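Local atomic coordinates of sugar phosphate isomerase/epimerase (PDB entry 3OBE), a protein that probably works as a sugar phosphate isomerase or epimerase, built on a TIM barrel of the xylose isomerase-like kind. Residues 113-116 with 117-121; 248-251 with 252-255. All coordinates share one frame; numbering follows the deposited sequence. Where two conformers were deposited one is given.

Interaction 1. Residues 113-116 with 117-121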
ATOM      1  N   ASP A 113       5.252 -11.891  16.145  1.00 19.11           N
ATOM      2  CA  ASP A 113       4.903 -10.833  17.085  1.00 19.67           C
ATOM      3  C   ASP A 113       6.128  -9.971  17.364  1.00 20.91           C
ATOM      4  O   ASP A 113       6.014  -8.739  17.453  1.00 20.14           O
ATOM      5  CB  ASP A 113       4.420 -11.378  18.425  1.00 20.61           C
ATOM      6  CG  ASP A 113       3.080 -12.092  18.362  1.00 22.28           C
ATOM      7  OD1 ASP A 113       2.393 -12.077  17.331  1.00 20.93           O
ATOM      8  OD2 ASP A 113       2.690 -12.649  19.446  1.00 24.44           O
ATOM      9  N   GLU A 114       7.298 -10.591  17.558  1.00 21.15           N
ATOM     10  CA  GLU A 114       8.518  -9.793  17.878  1.00 23.09           C
ATOM     11  C   GLU A 114       8.874  -8.846  16.751  1.00 21.41           C
ATOM     12  O   GLU A 114       9.187  -7.678  17.001  1.00 22.46           O
ATOM     13  CB  GLU A 114       9.721 -10.681  18.240  1.00 24.88           C
ATOM     14  CG  GLU A 114       9.543 -11.402  19.554  1.00 30.80           C
ATOM     15  CD  GLU A 114       9.201 -10.459  20.736  1.00 37.92           C
ATOM     16  OE1 GLU A 114       9.866  -9.396  20.857  1.00 41.65           O
ATOM     17  OE2 GLU A 114       8.249 -10.763  21.507  1.00 40.81           O
ATOM     18  N   PHE A 115       8.759  -9.324  15.513  1.00 20.18           N
ATOM     19  CA  PHE A 115       8.985  -8.492  14.344  1.00 18.01           C
ATOM     20  C   PHE A 115       8.053  -7.295  14.391  1.00 17.75           C
ATOM     21  O   PHE A 115       8.480  -6.142  14.218  1.00 17.75           O
ATOM     22  CB  PHE A 115       8.728  -9.260  13.040  1.00 16.64           C
ATOM     23  CG  PHE A 115       8.761  -8.386  11.821  1.00 17.63           C
ATOM     24  CD1 PHE A 115       9.961  -8.120  11.177  1.00 18.41           C
ATOM     25  CD2 PHE A 115       7.591  -7.784  11.333  1.00 16.49           C
ATOM     26  CE1 PHE A 115      10.008  -7.269  10.073  1.00 18.28           C
ATOM     27  CE2 PHE A 115       7.614  -6.948  10.239  1.00 18.48           C
ATOM     28  CZ  PHE A 115       8.832  -6.661   9.604  1.00 17.86           C
ATOM     29  N   TRP A 116       6.763  -7.575  14.556  1.00 16.49           N
ATOM     30  CA  TRP A 116       5.765  -6.492  14.465  1.00 16.18           C
ATOM     31  C   TRP A 116       5.850  -5.518  15.636  1.00 17.14           C
ATOM     32  O   TRP A 116       5.591  -4.333  15.464  1.00 19.43           O
ATOM     33  CB  TRP A 116       4.362  -7.062  14.268  1.00 15.65           C
ATOM     34  CG  TRP A 116       4.176  -7.622  12.885  1.00 14.63           C
ATOM     35  CD1 TRP A 116       4.034  -8.922  12.530  1.00 14.56           C
ATOM     36  CD2 TRP A 116       4.198  -6.884  11.653  1.00 12.99           C
ATOM     37  NE1 TRP A 116       3.954  -9.058  11.174  1.00 14.55           N
ATOM     38  CE2 TRP A 116       4.047  -7.820  10.602  1.00 14.33           C
ATOM     39  CE3 TRP A 116       4.309  -5.533  11.329  1.00 14.18           C
ATOM     40  CZ2 TRP A 116       3.996  -7.430   9.266  1.00 14.76           C
ATOM     41  CZ3 TRP A 116       4.303  -5.158  10.029  1.00 15.84           C
ATOM     42  CH2 TRP A 116       4.165  -6.113   8.986  1.00 14.58           C
ATOM     43  N   LYS A 117       6.205  -6.018  16.828  1.00 19.22           N
ATOM     44  CA  LYS A 117       6.360  -5.136  17.999  1.00 19.69           C
ATOM     45  C   LYS A 117       7.503  -4.139  17.745  1.00 20.67           C
ATOM     46  O   LYS A 117       7.363  -2.914  17.932  1.00 18.47           O
ATOM     47  CB  LYS A 117       6.587  -5.938  19.283  1.00 21.92           C
ATOM     48  CG  LYS A 117       5.394  -6.625  19.819  1.00 25.19           C
ATOM     49  CD  LYS A 117       5.794  -7.527  20.992  1.00 32.02           C
ATOM     50  CE  LYS A 117       4.589  -8.195  21.647  1.00 36.28           C
ATOM     51  NZ  LYS A 117       4.989  -8.819  22.946  1.00 39.14           N
ATOM     52  N   LYS A 118       8.651  -4.642  17.319  1.00 20.04           N
ATOM     53  CA  LYS A 118       9.772  -3.752  17.099  1.00 21.11           C
ATOM     54  C   LYS A 118       9.495  -2.780  15.972  1.00 19.44           C
ATOM     55  O   LYS A 118       9.773  -1.548  16.083  1.00 19.22           O
ATOM     56  CB  LYS A 118      11.056  -4.557  16.830  1.00 23.12           C
ATOM     57  CG  LYS A 118      12.216  -3.688  16.464  1.00 28.39           C
ATOM     58  CD  LYS A 118      13.532  -4.478  16.399  1.00 35.55           C
ATOM     59  CE  LYS A 118      14.725  -3.552  16.147  1.00 38.11           C
ATOM     60  NZ  LYS A 118      14.850  -2.521  17.207  1.00 38.94           N
ATOM     61  N   ALA A 119       8.908  -3.302  14.888  1.00 18.04           N
ATOM     62  CA  ALA A 119       8.587  -2.460  13.752  1.00 16.70           C
ATOM     63  C   ALA A 119       7.606  -1.359  14.155  1.00 17.39           C
ATOM     64  O   ALA A 119       7.751  -0.237  13.687  1.00 17.39           O
ATOM     65  CB  ALA A 119       8.022  -3.266  12.579  1.00 15.64           C
ATOM     66  N   THR A 120       6.644  -1.673  15.032  1.00 16.27           N
ATOM     67  CA  THR A 120       5.647  -0.676  15.455  1.00 17.68           C
ATOM     68  C   THR A 120       6.333   0.443  16.241  1.00 18.40           C
ATOM     69  O   THR A 120       6.056   1.626  16.007  1.00 19.60           O
ATOM     70  CB  THR A 120       4.544  -1.329  16.288  1.00 17.37           C
ATOM     71  OG1 THR A 120       3.870  -2.320  15.465  1.00 16.43           O
ATOM     72  CG2 THR A 120       3.573  -0.277  16.862  1.00 18.42           C
ATOM     73  N   ASP A 121       7.250   0.075  17.132  1.00 19.55           N
ATOM     74  CA  ASP A 121       7.971   1.079  17.936  1.00 20.73           C
ATOM     75  C   ASP A 121       8.687   2.081  17.001  1.00 20.08           C
ATOM     76  O   ASP A 121       8.680   3.306  17.208  1.00 21.11           O
ATOM     77  CB  ASP A 121       8.938   0.399  18.887  1.00 21.73           C
ATOM     78  CG  ASP A 121       8.238  -0.305  20.058  1.00 23.90           C
ATOM     79  OD1 ASP A 121       7.054  -0.030  20.357  1.00 26.82           O
ATOM     80  OD2 ASP A 121       8.898  -1.144  20.678  1.00 28.22           O
TER
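The hydroxyl of Thr120 turns back along the helix and donates to the carbonyl oxygen of Trp116, with OG1 2.6 Å from Trp116 O. Its first torsion explains the reach: OG1 lies anti to its own carbonyl carbon and beside the backbone N (chi1 -61°), which aims it at the preceding turn. The same Trp116 O also takes the backbone N-H of Thr120, N to O 2.9 Å, and the two donors arrive from opposite faces of the carbonyl plane. One oxygen is thus gripped twice by a single residue. A valine in place of Thr120 would lack the hydroxyl and would probably leave Trp116 O with the backbone N-H as its one grip from this turn.

On the buried face, Phe115 and Trp116 pack against each other: Phe115 CD2 sits 3.5 Å above the indole plane, over its centre, while Trp116 CG lies at the edge of the phenyl ring. Ala119 CB approaches Phe115 CE2 obliquely, at 4.4 Å. Trp116 also meets Trp166 edge-to-face, and Met131 of strand 130-133 touches Trp116, Ala119 and Thr120.

The exposed side is looser. Lys117 CG, anti to its own carbonyl carbon (chi1 -74°), comes to 3.2 Å from Asp113 O, and the chain runs on extended. Glu114 bends at CG and its side chain crosses that of Lys117, leaving Glu114 OE2 4.1 Å from Lys117 NZ, an attraction too long for a salt bridge; Asp113 is instead paired with Arg154.

Beneath these side chains run i to i+4 backbone bonds, such as Lys118 N to Glu114 O at 3.1 Å. The whole is the pattern of an amphipathic outer helix of a TIM barrel, here helix 109-126, which comes between strands 91-95 and 130-133 in the chain.

Interaction 2. Residues 248-251 with 252-255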
ATOM      1  N   ARG A 248      -0.824   0.681 -16.289  1.00 15.20           N
ATOM      2  CA  ARG A 248       0.321   0.125 -17.019  0.70 15.53           C
ATOM      3  C   ARG A 248       1.578   0.943 -16.682  1.00 15.02           C
ATOM      4  O   ARG A 248       2.629   0.405 -16.355  1.00 15.55           O
ATOM      5  CB  ARG A 248       0.051   0.178 -18.487  0.70 17.47           C
ATOM      6  CG  ARG A 248      -1.189  -0.627 -18.884  0.70 18.25           C
ATOM      7  CD  ARG A 248      -0.965  -2.130 -18.585  0.70 19.48           C
ATOM      8  NE  ARG A 248      -0.217  -2.773 -19.650  0.70 18.67           N
ATOM      9  CZ  ARG A 248       0.157  -4.050 -19.632  0.70 21.24           C
ATOM     10  NH1 ARG A 248      -0.112  -4.813 -18.585  0.70 18.88           N
ATOM     11  NH2 ARG A 248       0.824  -4.559 -20.643  0.70 21.38           N
ATOM     12  N   TRP A 249       1.423   2.250 -16.753  1.00 15.65           N
ATOM     13  CA  TRP A 249       2.508   3.175 -16.340  1.00 13.77           C
ATOM     14  C   TRP A 249       1.839   4.439 -15.802  1.00 13.83           C
ATOM     15  O   TRP A 249       1.378   4.479 -14.652  1.00 14.04           O
ATOM     16  CB  TRP A 249       3.517   3.376 -17.467  1.00 16.48           C
ATOM     17  CG  TRP A 249       4.843   3.896 -16.905  1.00 15.82           C
ATOM     18  CD1 TRP A 249       5.642   3.260 -15.983  1.00 15.65           C
ATOM     19  CD2 TRP A 249       5.506   5.121 -17.235  1.00 13.45           C
ATOM     20  NE1 TRP A 249       6.747   4.031 -15.696  1.00 15.01           N
ATOM     21  CE2 TRP A 249       6.691   5.176 -16.451  1.00 13.45           C
ATOM     22  CE3 TRP A 249       5.231   6.189 -18.117  1.00 15.21           C
ATOM     23  CZ2 TRP A 249       7.569   6.255 -16.517  1.00 17.63           C
ATOM     24  CZ3 TRP A 249       6.112   7.232 -18.194  1.00 16.76           C
ATOM     25  CH2 TRP A 249       7.264   7.268 -17.381  1.00 17.56           C
ATOM     26  N   ILE A 250       1.702   5.455 -16.626  1.00 14.09           N
ATOM     27  CA  ILE A 250       1.061   6.689 -16.166  1.00 14.37           C
ATOM     28  C   ILE A 250      -0.400   6.437 -15.832  1.00 13.51           C
ATOM     29  O   ILE A 250      -1.133   5.818 -16.598  1.00 14.94           O
ATOM     30  CB  ILE A 250       1.155   7.804 -17.172  1.00 14.13           C
ATOM     31  CG1 ILE A 250       2.574   8.340 -17.256  1.00 16.43           C
ATOM     32  CG2 ILE A 250       0.240   9.026 -16.794  1.00 15.18           C
ATOM     33  CD1 ILE A 250       2.856   9.092 -18.589  1.00 15.95           C
ATOM     34  N   ILE A 251      -0.811   6.885 -14.651  1.00 14.43           N
ATOM     35  CA  ILE A 251      -2.187   6.690 -14.231  1.00 14.50           C
ATOM     36  C   ILE A 251      -3.158   7.338 -15.207  1.00 14.74           C
ATOM     37  O   ILE A 251      -3.055   8.548 -15.536  1.00 16.32           O
ATOM     38  CB  ILE A 251      -2.437   7.206 -12.799  1.00 14.09           C
ATOM     39  CG1 ILE A 251      -1.454   6.592 -11.807  1.00 13.91           C
ATOM     40  CG2 ILE A 251      -3.902   7.038 -12.385  1.00 14.63           C
ATOM     41  CD1 ILE A 251      -1.458   5.033 -11.686  1.00 12.49           C
ATOM     42  N   GLY A 252      -4.091   6.509 -15.703  1.00 15.33           N
ATOM     43  CA  GLY A 252      -5.125   6.949 -16.631  1.00 16.38           C
ATOM     44  C   GLY A 252      -4.749   7.031 -18.107  1.00 17.27           C
ATOM     45  O   GLY A 252      -5.515   7.590 -18.925  1.00 18.93           O
ATOM     46  N   ASP A 253      -3.595   6.463 -18.472  0.50 15.99           N
ATOM     47  CA  ASP A 253      -3.027   6.570 -19.823  0.50 16.61           C
ATOM     48  C   ASP A 253      -3.261   5.303 -20.693  0.50 17.34           C
ATOM     49  O   ASP A 253      -2.957   5.316 -21.882  0.50 18.47           O
ATOM     50  CB  ASP A 253      -1.524   6.909 -19.691  0.50 16.27           C
ATOM     51  CG  ASP A 253      -0.880   7.399 -20.986  0.50 16.93           C
ATOM     52  OD1 ASP A 253      -1.547   8.114 -21.757  0.50 19.51           O
ATOM     53  OD2 ASP A 253       0.330   7.142 -21.209  0.50 18.85           O
ATOM     54  N   SER A 254      -3.902   4.265 -20.145  1.00 16.97           N
ATOM     55  CA  SER A 254      -4.021   2.967 -20.853  1.00 18.17           C
ATOM     56  C   SER A 254      -5.490   2.697 -21.207  1.00 17.66           C
ATOM     57  O   SER A 254      -6.354   3.526 -20.920  1.00 19.14           O
ATOM     58  CB  SER A 254      -3.454   1.827 -20.051  1.00 17.82           C
ATOM     59  OG  SER A 254      -4.350   1.322 -19.078  1.00 17.58           O
ATOM     60  N   GLY A 255      -5.731   1.588 -21.899  1.00 17.17           N
ATOM     61  CA  GLY A 255      -7.078   1.097 -22.132  1.00 17.54           C
ATOM     62  C   GLY A 255      -7.683   0.296 -20.992  1.00 17.69           C
ATOM     63  O   GLY A 255      -8.816  -0.141 -21.113  1.00 18.21           O
TER
HETATM   64  O   HOH W   1       1.737   5.417 -19.612  1.00 17.18           O
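Ile250 and Asp253 meet across a four-residue turn, their CB atoms 3.8 Å apart and their side chains set at a slant. The tight part lies in the backbone beneath them. Asp253 N donates to Ile250 O at 3.2 Å, a bent bond (N-H...O angle 144°) whose donor stands above the carbonyl plane. Asp253 CB presses on that same oxygen at 3.3 Å. The CA-CB bond of Ile251 leads away from the turn, although CG2 stays 3.4 Å from Gly252 N; the side chain touches Tyr297 and Leu298 of helix 287-300, and the backbone N is held by Ser294 OG of that helix. The buried isoleucine thereby fastens one corner of the turn to the body of the protein.

This is a type II beta turn from Ile250 to Asp253, with Gly252 in its third position at a phi of 83°. A side chain there would start with a beta carbon about 2.6 Å from Ile251 O, closer than the two atoms can pack. The turn belongs to the loop that leaves strand 240-245 at its C-terminal end and leads to helix 259-269, and Asp247 braces it by accepting from Gly252 N and bonding Ser254 OG.

The solvent side is less firmly fixed. Asp253 has two conformers; in one, with CG anti to the backbone N (chi1 -165°), the carboxylate swings over the flank of Ile250. There a water at the edge of the Trp249 indole can join the two arms, accepting from Ile250 N at 3.0 Å and donating to Asp253 OD2 at 2.7 Å, a bridge left doubtful by the second conformer. Arg248 likewise has two conformers; in one its CG rests 3.5 Å from Ser254 CB, while the bent chain lets NH1 bond Tyr220 OH.

Interactions 1 and 2 illustrate two ways in which a TIM barrel settles short local structure. Their centres lie about 37 Å apart, on opposite sides of the centre of the chain, each about 19 Å from it, and their nearest atoms are about 24 Å apart, so neither touches the other. Residues 113-121 belong to an outer helix, whereas residues 248-255 form an irregular link from strand 240-245 to helix 259-269. In TIM barrels the active site generally lies at the C-terminal ends of the strands, the end from which the 248-255 loop departs; no catalytic residue is assigned here, so a link to either contact remains open.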